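Local coordinates for protein Isomerase/lactonizing enzyme (Agrobacterium fabrum str. C58, PDB 2NQL) that is a member of the enolase superfamily, of the mandelate racemase/muconate lactonizing enzyme type, and carries a sodium ion at its metal site, at residues 57-62 and 131-136; 84-89 and 117-122; 104-109 and 270-275. One frame throughout, in Å; residues are numbered along the deposited sequence. Where two conformers were deposited one is given.

Contact 1. Residues 57-62 and 131-136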
ATOM      1  N   MET A  57      20.628  -0.579 -13.163  1.00 19.01           N
ATOM      2  CA  MET A  57      19.944  -0.106 -14.358  1.00 18.98           C
ATOM      3  C   MET A  57      21.021   0.365 -15.323  1.00 20.76           C
ATOM      4  O   MET A  57      21.891   1.164 -14.949  1.00 17.65           O
ATOM      5  CB  MET A  57      19.014   1.051 -13.990  1.00 14.80           C
ATOM      6  CG  MET A  57      18.012   1.447 -15.106  1.00 17.53           C
ATOM      7  SD  MET A  57      16.931   2.790 -14.655  1.00 20.28           S
ATOM      8  CE  MET A  57      15.770   1.933 -13.559  1.00 20.80           C
ATOM      9  N   THR A  58      20.986  -0.135 -16.553  1.00 17.73           N
ATOM     10  CA  THR A  58      22.075   0.143 -17.506  1.00 20.01           C
ATOM     11  C   THR A  58      21.479   0.704 -18.799  1.00 24.16           C
ATOM     12  O   THR A  58      20.491   0.191 -19.276  1.00 21.14           O
ATOM     13  CB  THR A  58      22.920  -1.114 -17.806  1.00 23.05           C
ATOM     14  OG1 THR A  58      23.349  -1.680 -16.564  1.00 21.27           O
ATOM     15  CG2 THR A  58      24.178  -0.761 -18.641  1.00 19.44           C
ATOM     16  N   THR A  59      22.058   1.784 -19.316  1.00 18.94           N
ATOM     17  CA  THR A  59      21.653   2.315 -20.622  1.00 22.36           C
ATOM     18  C   THR A  59      22.262   1.521 -21.775  1.00 19.76           C
ATOM     19  O   THR A  59      23.224   0.761 -21.599  1.00 20.10           O
ATOM     20  CB  THR A  59      22.027   3.812 -20.795  1.00 21.23           C
ATOM     21  OG1 THR A  59      23.438   3.937 -20.970  1.00 20.46           O
ATOM     22  CG2 THR A  59      21.545   4.669 -19.622  1.00 21.84           C
ATOM     23  N   GLU A  60      21.695   1.709 -22.971  1.00 20.47           N
ATOM     24  CA  GLU A  60      22.232   1.160 -24.217  0.50 23.23           C
ATOM     25  C   GLU A  60      23.701   1.532 -24.393  1.00 22.75           C
ATOM     26  O   GLU A  60      24.511   0.726 -24.842  1.00 25.79           O
ATOM     27  CB  GLU A  60      21.415   1.704 -25.394  0.50 14.58           C
ATOM     28  CG  GLU A  60      19.930   1.377 -25.269  0.50 23.12           C
ATOM     29  CD  GLU A  60      19.168   1.465 -26.566  0.50 26.12           C
ATOM     30  OE1 GLU A  60      19.664   2.104 -27.519  0.50 31.83           O
ATOM     31  OE2 GLU A  60      18.058   0.891 -26.618  0.50 22.53           O
ATOM     32  N   ALA A  61      24.025   2.781 -24.014  1.00 23.94           N
ATOM     33  CA  ALA A  61      25.411   3.294 -24.077  1.00 26.50           C
ATOM     34  C   ALA A  61      26.374   2.817 -22.967  1.00 34.19           C
ATOM     35  O   ALA A  61      27.586   3.046 -23.046  1.00 27.20           O
ATOM     36  CB  ALA A  61      25.390   4.819 -24.158  1.00 24.60           C
ATOM     37  N   GLY A  62      25.835   2.174 -21.932  1.00 24.97           N
ATOM     38  CA  GLY A  62      26.646   1.538 -20.887  1.00 24.30           C
ATOM     39  C   GLY A  62      26.741   2.291 -19.567  1.00 20.95           C
ATOM     40  O   GLY A  62      27.538   1.899 -18.704  1.00 26.47           O
ATOM     41  N   TRP A 131      17.535   8.603 -11.658  1.00 17.24           N
ATOM     42  CA  TRP A 131      18.205   9.878 -11.323  1.00 17.15           C
ATOM     43  C   TRP A 131      19.735   9.769 -11.288  1.00 20.36           C
ATOM     44  O   TRP A 131      20.434  10.728 -11.667  1.00 20.29           O
ATOM     45  CB  TRP A 131      17.718  10.460  -9.998  1.00 16.56           C
ATOM     46  CG  TRP A 131      16.417  11.205 -10.066  1.00 19.47           C
ATOM     47  CD1 TRP A 131      15.168  10.764  -9.639  1.00 20.17           C
ATOM     48  CD2 TRP A 131      16.215  12.515 -10.598  1.00 18.85           C
ATOM     49  NE1 TRP A 131      14.220  11.757  -9.847  1.00 21.49           N
ATOM     50  CE2 TRP A 131      14.830  12.828 -10.450  1.00 21.65           C
ATOM     51  CE3 TRP A 131      17.072  13.471 -11.183  1.00 25.40           C
ATOM     52  CZ2 TRP A 131      14.290  14.058 -10.872  1.00 25.79           C
ATOM     53  CZ3 TRP A 131      16.526  14.695 -11.596  1.00 26.45           C
ATOM     54  CH2 TRP A 131      15.150  14.963 -11.453  1.00 26.40           C
ATOM     55  N   ASP A 132      20.243   8.616 -10.844  1.00 15.86           N
ATOM     56  CA  ASP A 132      21.706   8.333 -10.864  1.00 16.16           C
ATOM     57  C   ASP A 132      22.207   8.410 -12.312  1.00 21.74           C
ATOM     58  O   ASP A 132      23.193   9.082 -12.613  1.00 18.22           O
ATOM     59  CB  ASP A 132      21.975   6.951 -10.261  1.00 18.04           C
ATOM     60  CG  ASP A 132      23.461   6.642 -10.065  1.00 17.39           C
ATOM     61  OD1 ASP A 132      24.309   7.563 -10.164  1.00 20.28           O
ATOM     62  OD2 ASP A 132      23.784   5.455  -9.806  1.00 17.04           O
ATOM     63  N   ILE A 133      21.513   7.727 -13.211  1.00 16.49           N
ATOM     64  CA  ILE A 133      21.829   7.772 -14.651  1.00 17.94           C
ATOM     65  C   ILE A 133      21.737   9.203 -15.212  1.00 17.45           C
ATOM     66  O   ILE A 133      22.662   9.651 -15.915  1.00 21.63           O
ATOM     67  CB  ILE A 133      20.956   6.759 -15.456  1.00 18.34           C
ATOM     68  CG1 ILE A 133      21.387   5.321 -15.128  1.00 15.95           C
ATOM     69  CG2 ILE A 133      21.110   6.982 -16.967  1.00 17.09           C
ATOM     70  CD1 ILE A 133      20.370   4.247 -15.557  1.00 18.56           C
ATOM     71  N   ALA A 134      20.656   9.912 -14.888  1.00 18.17           N
ATOM     72  CA  ALA A 134      20.431  11.282 -15.367  1.00 20.63           C
ATOM     73  C   ALA A 134      21.633  12.156 -14.994  1.00 27.84           C
ATOM     74  O   ALA A 134      22.156  12.912 -15.819  1.00 21.25           O
ATOM     75  CB  ALA A 134      19.133  11.867 -14.765  1.00 20.39           C
ATOM     76  N   GLY A 135      22.091  12.007 -13.757  1.00 22.00           N
ATOM     77  CA  GLY A 135      23.203  12.829 -13.262  1.00 19.77           C
ATOM     78  C   GLY A 135      24.494  12.506 -13.974  1.00 21.59           C
ATOM     79  O   GLY A 135      25.176  13.420 -14.451  1.00 24.43           O
ATOM     80  N   GLN A 136      24.827  11.222 -14.052  1.00 21.06           N
ATOM     81  CA  GLN A 136      26.001  10.760 -14.788  1.00 22.03           C
ATOM     82  C   GLN A 136      26.044  11.233 -16.236  1.00 30.77           C
ATOM     83  O   GLN A 136      27.085  11.714 -16.703  1.00 22.62           O
ATOM     84  CB  GLN A 136      26.105   9.249 -14.770  1.00 18.09           C
ATOM     85  CG  GLN A 136      26.509   8.683 -13.400  1.00 20.31           C
ATOM     86  CD  GLN A 136      26.687   7.194 -13.460  1.00 22.37           C
ATOM     87  OE1 GLN A 136      27.507   6.692 -14.234  1.00 22.81           O
ATOM     88  NE2 GLN A 136      25.904   6.458 -12.654  1.00 21.80           N
TER
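Ile133 of helix 117-138 reaches the end of strand 50-59 with both branches of its side chain, one for each of two inward-facing strand residues. The longer branch goes to Met57: its terminal CD1 lies 3.7 Å from Met57 CG, with Met57 CB and SD each only slightly farther. The two chains cross at about a right angle, so a single methyl group rests against the flank of the thioether chain. Met57 presents that flank because its CG stands opposite the backbone N (chi1 -168°) and the chain runs extended as far as SD before bending at the last torsion. The same methyl also packs on the strand backbone, where Ile133 CD1 comes within 3.5 Å of Met57 O. The shorter branch serves Thr59, and Ile133 CG2 meets Thr59 CG2 methyl to methyl at 3.5 Å as the side chains run past each other in opposite directions. Ile5 of strand 5-15 touches all three residues in this tight, buried corner.

Beyond Thr59 the character changes. The chain leaves the strand in a type I turn from Thr59 to Gly62, closed by Gly62 N to Thr59 O at 3.0 Å, and Glu60, Ala61 and Gly62 are exposed to solvent. Thr59 marks the border: its methyl faces the helix while OG1 takes the N-H of Thr63 and, weakly, that of Gly62. On the helix, Gln136 NE2 bonds Asp132 OD1 at 3.2 Å, approaching from above the carboxylate plane, and also binds Val64 O; Asp132 accepts further from Leu373 N at OD1 and Trp66 N at OD2. With these polar groups bonded elsewhere, the strand-helix join rests on fitted methyl and thioether surfaces, and so on shape and burial instead of hydrogen bonds.

Contact 2. Residues 84-89 and 117-122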
ATOM      1  N   ASP A  84       8.384  -8.709 -13.300  1.00 16.34           N
ATOM      2  CA  ASP A  84       7.160  -9.069 -14.051  1.00 19.59           C
ATOM      3  C   ASP A  84       6.567  -7.884 -14.789  1.00 20.31           C
ATOM      4  O   ASP A  84       6.098  -8.024 -15.921  1.00 21.22           O
ATOM      5  CB  ASP A  84       6.079  -9.687 -13.140  1.00 19.49           C
ATOM      6  CG  ASP A  84       4.795 -10.063 -13.926  1.00 20.36           C
ATOM      7  OD1 ASP A  84       4.870 -10.932 -14.805  1.00 23.60           O
ATOM      8  OD2 ASP A  84       3.744  -9.446 -13.685  1.00 23.50           O
ATOM      9  N   LEU A  85       6.554  -6.731 -14.127  1.00 16.14           N
ATOM     10  CA  LEU A  85       5.781  -5.584 -14.571  1.00 16.48           C
ATOM     11  C   LEU A  85       6.616  -4.355 -14.902  1.00 21.78           C
ATOM     12  O   LEU A  85       6.515  -3.808 -15.998  1.00 18.31           O
ATOM     13  CB  LEU A  85       4.699  -5.216 -13.546  1.00 16.27           C
ATOM     14  CG  LEU A  85       3.947  -3.890 -13.768  1.00 17.14           C
ATOM     15  CD1 LEU A  85       3.023  -3.920 -15.023  1.00 18.53           C
ATOM     16  CD2 LEU A  85       3.182  -3.403 -12.519  1.00 22.02           C
ATOM     17  N   LEU A  86       7.412  -3.879 -13.947  1.00 15.72           N
ATOM     18  CA  LEU A  86       7.842  -2.482 -14.029  1.00 17.63           C
ATOM     19  C   LEU A  86       9.034  -2.291 -14.966  1.00 19.04           C
ATOM     20  O   LEU A  86       9.118  -1.281 -15.663  1.00 18.82           O
ATOM     21  CB  LEU A  86       8.175  -1.942 -12.634  1.00 13.48           C
ATOM     22  CG  LEU A  86       7.011  -1.845 -11.669  1.00 15.66           C
ATOM     23  CD1 LEU A  86       7.564  -1.731 -10.234  1.00 18.14           C
ATOM     24  CD2 LEU A  86       6.136  -0.623 -12.022  1.00 19.33           C
ATOM     25  N   ALA A  87       9.946  -3.265 -14.980  1.00 19.23           N
ATOM     26  CA  ALA A  87      11.152  -3.178 -15.815  1.00 17.71           C
ATOM     27  C   ALA A  87      10.788  -2.982 -17.291  1.00 21.68           C
ATOM     28  O   ALA A  87      11.416  -2.205 -17.982  1.00 20.43           O
ATOM     29  CB  ALA A  87      12.011  -4.391 -15.671  1.00 18.32           C
ATOM     30  N   GLY A  88       9.759  -3.690 -17.743  1.00 20.35           N
ATOM     31  CA  GLY A  88       9.295  -3.602 -19.137  1.00 17.73           C
ATOM     32  C   GLY A  88       8.877  -2.212 -19.563  1.00 17.18           C
ATOM     33  O   GLY A  88       8.988  -1.870 -20.748  1.00 21.48           O
ATOM     34  N   PHE A  89       8.368  -1.425 -18.621  1.00 15.69           N
ATOM     35  CA  PHE A  89       7.941  -0.055 -18.876  1.00 18.53           C
ATOM     36  C   PHE A  89       9.007   1.015 -18.604  1.00 21.48           C
ATOM     37  O   PHE A  89       8.794   2.204 -18.842  1.00 23.93           O
ATOM     38  CB  PHE A  89       6.655   0.243 -18.120  1.00 19.49           C
ATOM     39  CG  PHE A  89       5.487  -0.555 -18.634  1.00 18.65           C
ATOM     40  CD1 PHE A  89       4.851  -0.171 -19.817  1.00 20.65           C
ATOM     41  CD2 PHE A  89       5.066  -1.705 -17.987  1.00 18.03           C
ATOM     42  CE1 PHE A  89       3.785  -0.906 -20.324  1.00 19.63           C
ATOM     43  CE2 PHE A  89       4.013  -2.457 -18.485  1.00 21.20           C
ATOM     44  CZ  PHE A  89       3.367  -2.052 -19.665  1.00 15.82           C
ATOM     45  N   GLY A 117       2.963   1.186  -0.004  1.00 16.88           N
ATOM     46  CA  GLY A 117       3.494  -0.143   0.321  1.00 19.13           C
ATOM     47  C   GLY A 117       4.654  -0.630  -0.528  1.00 17.25           C
ATOM     48  O   GLY A 117       5.603   0.123  -0.798  1.00 17.76           O
ATOM     49  N   PHE A 118       4.562  -1.882  -0.990  1.00 13.50           N
ATOM     50  CA  PHE A 118       5.603  -2.479  -1.823  1.00 15.63           C
ATOM     51  C   PHE A 118       5.674  -1.891  -3.220  1.00 15.02           C
ATOM     52  O   PHE A 118       6.732  -1.878  -3.821  1.00 12.99           O
ATOM     53  CB  PHE A 118       5.415  -3.996  -1.925  1.00 17.04           C
ATOM     54  CG  PHE A 118       5.622  -4.697  -0.603  1.00 17.54           C
ATOM     55  CD1 PHE A 118       6.905  -4.916  -0.125  1.00 17.47           C
ATOM     56  CD2 PHE A 118       4.514  -5.104   0.165  1.00 18.34           C
ATOM     57  CE1 PHE A 118       7.111  -5.555   1.118  1.00 18.78           C
ATOM     58  CE2 PHE A 118       4.703  -5.742   1.393  1.00 17.92           C
ATOM     59  CZ  PHE A 118       6.012  -5.952   1.875  1.00 16.63           C
ATOM     60  N   TYR A 119       4.540  -1.449  -3.752  1.00 12.96           N
ATOM     61  CA  TYR A 119       4.547  -0.865  -5.089  1.00 14.19           C
ATOM     62  C   TYR A 119       5.433   0.382  -5.133  1.00 17.46           C
ATOM     63  O   TYR A 119       6.308   0.473  -5.995  1.00 17.37           O
ATOM     64  CB  TYR A 119       3.137  -0.499  -5.556  1.00 13.23           C
ATOM     65  CG  TYR A 119       3.079  -0.244  -7.051  1.00 16.55           C
ATOM     66  CD1 TYR A 119       3.241  -1.280  -7.946  1.00 14.81           C
ATOM     67  CD2 TYR A 119       2.834   1.053  -7.561  1.00 15.11           C
ATOM     68  CE1 TYR A 119       3.166  -1.067  -9.338  1.00 17.07           C
ATOM     69  CE2 TYR A 119       2.774   1.287  -8.957  1.00 16.86           C
ATOM     70  CZ  TYR A 119       2.925   0.216  -9.827  1.00 16.47           C
ATOM     71  OH  TYR A 119       2.866   0.368 -11.196  1.00 17.11           O
ATOM     72  N   VAL A 120       5.236   1.291  -4.179  1.00 16.76           N
ATOM     73  CA  VAL A 120       6.079   2.481  -4.124  1.00 16.83           C
ATOM     74  C   VAL A 120       7.512   2.171  -3.693  1.00 13.58           C
ATOM     75  O   VAL A 120       8.436   2.829  -4.159  1.00 16.14           O
ATOM     76  CB  VAL A 120       5.416   3.722  -3.448  1.00 15.74           C
ATOM     77  CG1 VAL A 120       6.363   4.984  -3.481  1.00 15.70           C
ATOM     78  CG2 VAL A 120       4.113   4.084  -4.207  1.00 16.51           C
ATOM     79  N   ASP A 121       7.715   1.129  -2.876  1.00 15.86           N
ATOM     80  CA  ASP A 121       9.095   0.683  -2.577  1.00 16.90           C
ATOM     81  C   ASP A 121       9.803   0.397  -3.909  1.00 18.89           C
ATOM     82  O   ASP A 121      10.935   0.852  -4.148  1.00 14.33           O
ATOM     83  CB  ASP A 121       9.112  -0.621  -1.759  1.00 13.60           C
ATOM     84  CG  ASP A 121       8.906  -0.419  -0.267  1.00 17.99           C
ATOM     85  OD1 ASP A 121       8.808   0.721   0.226  1.00 18.12           O
ATOM     86  OD2 ASP A 121       8.794  -1.478   0.408  1.00 17.36           O
ATOM     87  N   ALA A 122       9.126  -0.363  -4.772  1.00 14.85           N
ATOM     88  CA  ALA A 122       9.690  -0.739  -6.065  1.00 15.04           C
ATOM     89  C   ALA A 122       9.988   0.480  -6.925  1.00 14.54           C
ATOM     90  O   ALA A 122      11.068   0.566  -7.526  1.00 16.09           O
ATOM     91  CB  ALA A 122       8.770  -1.725  -6.812  1.00 17.63           C
TER
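Leu86 of helix 75-90 splits its two methyl groups between Tyr119 and Ala122, which lie almost one turn apart on helix 117-138. Its CB already heads for the other helix, and CG, placed opposite the carbonyl carbon (chi1 -65°), carries the fork toward helix 117-138. From there CD1 meets the methyl of Ala122, with Leu86 CD1 and Ala122 CB 3.6 Å apart. The other tip, Leu86 CD2, lies obliquely against the phenol end of Tyr119, 3.5 Å from Tyr119 OH and 4.0 Å from Tyr119 CZ. The same methyl also touches Met108 of helix 98-109.

Leu85 adds a second approach to the same ring. Leu85 CD2 reaches Tyr119 CE1 at 3.9 Å, in the ring plane and therefore at the edge, and the two side chains cross at about a right angle. Tyr119 can be reached by both leucines because its CG is anti to the backbone N (chi1 -165°), which sends the ring across to helix 75-90, the local axes being 11.7 Å apart and at 32° to each other. The small side chain of Ala122 lets Leu86 come close where the ring does not reach.

The hydroxyl at the end of the ring has its polar partner elsewhere, bonding Leu105 O on helix 98-109. The second subunit packs directly on this core, Tyr36 of that chain on Leu85 and Phe118 of that chain on Tyr119. The contact joins two helices of the N-terminal domain at the dimer interface. Its chemistry is apolar across the two segments, and the one polar group in the leucine packing, the tyrosine hydroxyl, is buried yet satisfied by a main-chain carbonyl of a third helix.

Contact 3. Residues 104-109 and 270-275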
ATOM      1  N   ASP A 104       4.457   7.951 -14.691  1.00 20.37           N
ATOM      2  CA  ASP A 104       3.856   6.908 -15.544  1.00 22.05           C
ATOM      3  C   ASP A 104       3.717   5.555 -14.852  1.00 26.22           C
ATOM      4  O   ASP A 104       2.675   4.904 -14.965  1.00 17.18           O
ATOM      5  CB  ASP A 104       4.634   6.746 -16.847  1.00 18.08           C
ATOM      6  CG  ASP A 104       4.403   7.911 -17.818  1.00 23.09           C
ATOM      7  OD1 ASP A 104       3.520   8.758 -17.547  1.00 26.04           O
ATOM      8  OD2 ASP A 104       5.132   7.979 -18.818  1.00 25.08           O
ATOM      9  N   LEU A 105       4.764   5.140 -14.135  1.00 18.00           N
ATOM     10  CA  LEU A 105       4.733   3.853 -13.427  1.00 17.94           C
ATOM     11  C   LEU A 105       3.724   3.880 -12.310  1.00 16.31           C
ATOM     12  O   LEU A 105       2.975   2.907 -12.127  1.00 17.14           O
ATOM     13  CB  LEU A 105       6.140   3.481 -12.881  1.00 16.95           C
ATOM     14  CG  LEU A 105       7.268   3.337 -13.901  1.00 18.48           C
ATOM     15  CD1 LEU A 105       8.605   2.987 -13.194  1.00 17.45           C
ATOM     16  CD2 LEU A 105       6.939   2.319 -14.974  1.00 14.32           C
ATOM     17  N   TYR A 106       3.701   4.978 -11.551  1.00 16.18           N
ATOM     18  CA  TYR A 106       2.714   5.158 -10.494  1.00 15.47           C
ATOM     19  C   TYR A 106       1.292   5.042 -11.031  1.00 16.81           C
ATOM     20  O   TYR A 106       0.438   4.328 -10.465  1.00 17.00           O
ATOM     21  CB  TYR A 106       2.920   6.496  -9.780  1.00 17.85           C
ATOM     22  CG  TYR A 106       2.004   6.708  -8.607  1.00 19.62           C
ATOM     23  CD1 TYR A 106       2.282   6.141  -7.363  1.00 18.61           C
ATOM     24  CD2 TYR A 106       0.862   7.514  -8.725  1.00 18.29           C
ATOM     25  CE1 TYR A 106       1.425   6.364  -6.269  1.00 16.17           C
ATOM     26  CE2 TYR A 106       0.004   7.712  -7.660  1.00 18.47           C
ATOM     27  CZ  TYR A 106       0.284   7.162  -6.437  1.00 20.47           C
ATOM     28  OH  TYR A 106      -0.577   7.407  -5.402  1.00 19.88           O
ATOM     29  N   ASP A 107       1.045   5.751 -12.128  1.00 17.11           N
ATOM     30  CA  ASP A 107      -0.279   5.720 -12.782  1.00 17.71           C
ATOM     31  C   ASP A 107      -0.784   4.341 -13.214  1.00 22.70           C
ATOM     32  O   ASP A 107      -2.000   4.156 -13.316  1.00 20.22           O
ATOM     33  CB  ASP A 107      -0.279   6.657 -13.993  1.00 20.42           C
ATOM     34  CG  ASP A 107      -0.361   8.099 -13.603  1.00 31.03           C
ATOM     35  OD1 ASP A 107      -0.535   8.400 -12.402  1.00 27.98           O
ATOM     36  OD2 ASP A 107      -0.246   8.947 -14.508  1.00 29.43           O
ATOM     37  N   MET A 108       0.119   3.387 -13.462  1.00 16.87           N
ATOM     38  CA  MET A 108      -0.273   2.053 -13.939  1.00 17.16           C
ATOM     39  C   MET A 108      -1.212   1.331 -12.966  1.00 20.85           C
ATOM     40  O   MET A 108      -2.082   0.581 -13.396  1.00 19.43           O
ATOM     41  CB  MET A 108       0.923   1.154 -14.253  1.00 15.81           C
ATOM     42  CG  MET A 108       1.802   1.618 -15.424  1.00 16.27           C
ATOM     43  SD  MET A 108       2.706   0.281 -16.171  1.00 19.59           S
ATOM     44  CE  MET A 108       3.901  -0.062 -14.840  1.00 20.37           C
ATOM     45  N   MET A 109      -1.030   1.558 -11.658  1.00 19.43           N
ATOM     46  CA  MET A 109      -1.714   0.764 -10.655  1.00 16.51           C
ATOM     47  C   MET A 109      -2.460   1.585  -9.620  1.00 17.05           C
ATOM     48  O   MET A 109      -3.075   1.027  -8.726  1.00 19.10           O
ATOM     49  CB  MET A 109      -0.722  -0.205  -9.974  1.00 15.69           C
ATOM     50  CG  MET A 109      -0.200  -1.332 -10.895  1.00 17.59           C
ATOM     51  SD  MET A 109      -1.474  -2.510 -11.450  1.00 21.31           S
ATOM     52  CE  MET A 109      -1.467  -3.661 -10.073  1.00 21.24           C
ATOM     53  N   THR A 270       4.187   8.985  -0.412  1.00 18.09           N
ATOM     54  CA  THR A 270       4.097  10.101  -1.372  1.00 20.62           C
ATOM     55  C   THR A 270       3.556  11.347  -0.667  1.00 21.24           C
ATOM     56  O   THR A 270       3.082  11.282   0.466  1.00 20.24           O
ATOM     57  CB  THR A 270       3.121   9.781  -2.535  1.00 19.33           C
ATOM     58  OG1 THR A 270       1.799   9.771  -2.003  1.00 18.80           O
ATOM     59  CG2 THR A 270       3.460   8.410  -3.228  1.00 19.64           C
ATOM     60  N   HIS A 271       3.601  12.483  -1.360  1.00 22.19           N
ATOM     61  CA  HIS A 271       3.034  13.710  -0.835  1.00 23.00           C
ATOM     62  C   HIS A 271       1.537  13.572  -0.529  1.00 20.72           C
ATOM     63  O   HIS A 271       1.013  14.287   0.331  1.00 22.34           O
ATOM     64  CB  HIS A 271       3.276  14.854  -1.821  1.00 22.93           C
ATOM     65  CG  HIS A 271       2.522  14.694  -3.104  1.00 26.08           C
ATOM     66  ND1 HIS A 271       1.289  15.277  -3.315  1.00 24.30           N
ATOM     67  CD2 HIS A 271       2.805  13.985  -4.224  1.00 21.35           C
ATOM     68  CE1 HIS A 271       0.860  14.953  -4.523  1.00 23.62           C
ATOM     69  NE2 HIS A 271       1.761  14.173  -5.095  1.00 24.63           N
ATOM     70  N   TRP A 272       0.852  12.638  -1.206  1.00 19.68           N
ATOM     71  CA  TRP A 272      -0.561  12.387  -0.892  1.00 22.85           C
ATOM     72  C   TRP A 272      -0.767  11.948   0.563  1.00 24.41           C
ATOM     73  O   TRP A 272      -1.719  12.359   1.252  1.00 21.05           O
ATOM     74  CB  TRP A 272      -1.135  11.330  -1.845  1.00 22.74           C
ATOM     75  CG  TRP A 272      -1.195  11.741  -3.283  1.00 21.30           C
ATOM     76  CD1 TRP A 272      -0.474  11.222  -4.312  1.00 23.09           C
ATOM     77  CD2 TRP A 272      -2.049  12.744  -3.855  1.00 18.90           C
ATOM     78  NE1 TRP A 272      -0.822  11.826  -5.498  1.00 24.51           N
ATOM     79  CE2 TRP A 272      -1.788  12.764  -5.248  1.00 26.82           C
ATOM     80  CE3 TRP A 272      -3.020  13.618  -3.327  1.00 20.90           C
ATOM     81  CZ2 TRP A 272      -2.441  13.638  -6.121  1.00 29.27           C
ATOM     82  CZ3 TRP A 272      -3.681  14.477  -4.201  1.00 31.36           C
ATOM     83  CH2 TRP A 272      -3.384  14.477  -5.580  1.00 30.72           C
ATOM     84  N   ASP A 273       0.132  11.096   1.031  1.00 19.79           N
ATOM     85  CA  ASP A 273       0.125  10.700   2.432  1.00 17.41           C
ATOM     86  C   ASP A 273       0.332  11.880   3.349  1.00 21.41           C
ATOM     87  O   ASP A 273      -0.298  11.955   4.397  1.00 24.22           O
ATOM     88  CB  ASP A 273       1.205   9.642   2.682  1.00 19.99           C
ATOM     89  CG  ASP A 273       0.988   8.421   1.826  1.00 24.30           C
ATOM     90  OD1 ASP A 273      -0.189   8.051   1.672  1.00 25.55           O
ATOM     91  OD2 ASP A 273       1.953   7.836   1.305  1.00 20.14           O
ATOM     92  N   MET A 274       1.239  12.772   2.964  1.00 21.52           N
ATOM     93  CA  MET A 274       1.493  13.974   3.753  1.00 26.00           C
ATOM     94  C   MET A 274       0.258  14.877   3.809  1.00 22.56           C
ATOM     95  O   MET A 274      -0.129  15.331   4.899  1.00 26.90           O
ATOM     96  CB  MET A 274       2.676  14.742   3.186  1.00 21.54           C
ATOM     97  CG  MET A 274       3.009  15.984   3.985  1.00 22.90           C
ATOM     98  SD  MET A 274       4.615  16.597   3.515  1.00 25.15           S
ATOM     99  CE  MET A 274       4.640  18.153   4.413  1.00 25.03           C
ATOM    100  N   ARG A 275      -0.350  15.112   2.645  1.00 23.40           N
ATOM    101  CA  ARG A 275      -1.583  15.924   2.532  1.00 22.38           C
ATOM    102  C   ARG A 275      -2.700  15.491   3.460  1.00 28.21           C
ATOM    103  O   ARG A 275      -3.335  16.328   4.093  1.00 29.33           O
ATOM    104  CB  ARG A 275      -2.097  15.956   1.094  1.00 25.36           C
ATOM    105  CG  ARG A 275      -1.173  16.609   0.110  1.00 23.86           C
ATOM    106  CD  ARG A 275      -1.750  16.733  -1.293  1.00 30.29           C
ATOM    107  NE  ARG A 275      -0.714  17.180  -2.228  1.00 29.61           N
ATOM    108  CZ  ARG A 275      -0.305  18.440  -2.385  1.00 40.87           C
ATOM    109  NH1 ARG A 275      -0.852  19.430  -1.683  1.00 39.60           N
ATOM    110  NH2 ARG A 275       0.660  18.713  -3.257  1.00 35.16           N
TER
HETATM  111  O   HOH W   1       0.213   7.793  -2.786  1.00 24.69           O
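Tyr106 OH is held by two partners: a water donates to it at 2.8 Å, and Glu246 of the second subunit forms a hydrogen bond with it through OE2. The same water lies 2.7 Å from Thr270 OG1, so it bridges the tyrosine to the start of helix 271-278. Thr270 OG1 also caps that helix, accepting a weak bond from Trp272 N, and Thr270 N bonds Asp273 OD2 at 3.0 Å in return, which completes a capping box.

Direct contact between the segments is sparse. Thr270 CG2 lies obliquely against the phenol ring, 4.2 Å from Tyr106 CE1, and Trp272 CD1 approaches the hydroxyl at 4.0 Å from Tyr106 OH. Behind this front His271 lies over the indole of Trp272, its CE1 3.5 Å above the ring centre, and Arg275 NE bonds His271 ND1 nearly in the imidazole plane.

Tyr106 thus extends from helix 98-109 of the N-terminal domain toward helix 271-278 of the barrel domain, with Leu123 of helix 117-138 and the loop residue Thr115 touching its ring, while Thr270 rests on Asn297 of helix 295-308.

Overall arrangement
From the N terminus, the chain runs through strand 50-59, whose end opens contact 1, and then into helices 75-90, 98-109 and 117-138. Contact 2 joins the first and last of these and closes a loop lying wholly within the larger one that contact 1 closes farther along helix 117-138. Contact 3 starts on the middle helix, so it crosses both, and closes only after 160 intervening residues, in the barrel domain. Contacts 1 and 2 therefore hold sheet and helices together within the N-terminal domain, whereas contact 3 ties that domain to the barrel. Contacts 2 and 3 touch directly and both border the second subunit; contact 1, centred about 19 Å from contact 2, does not.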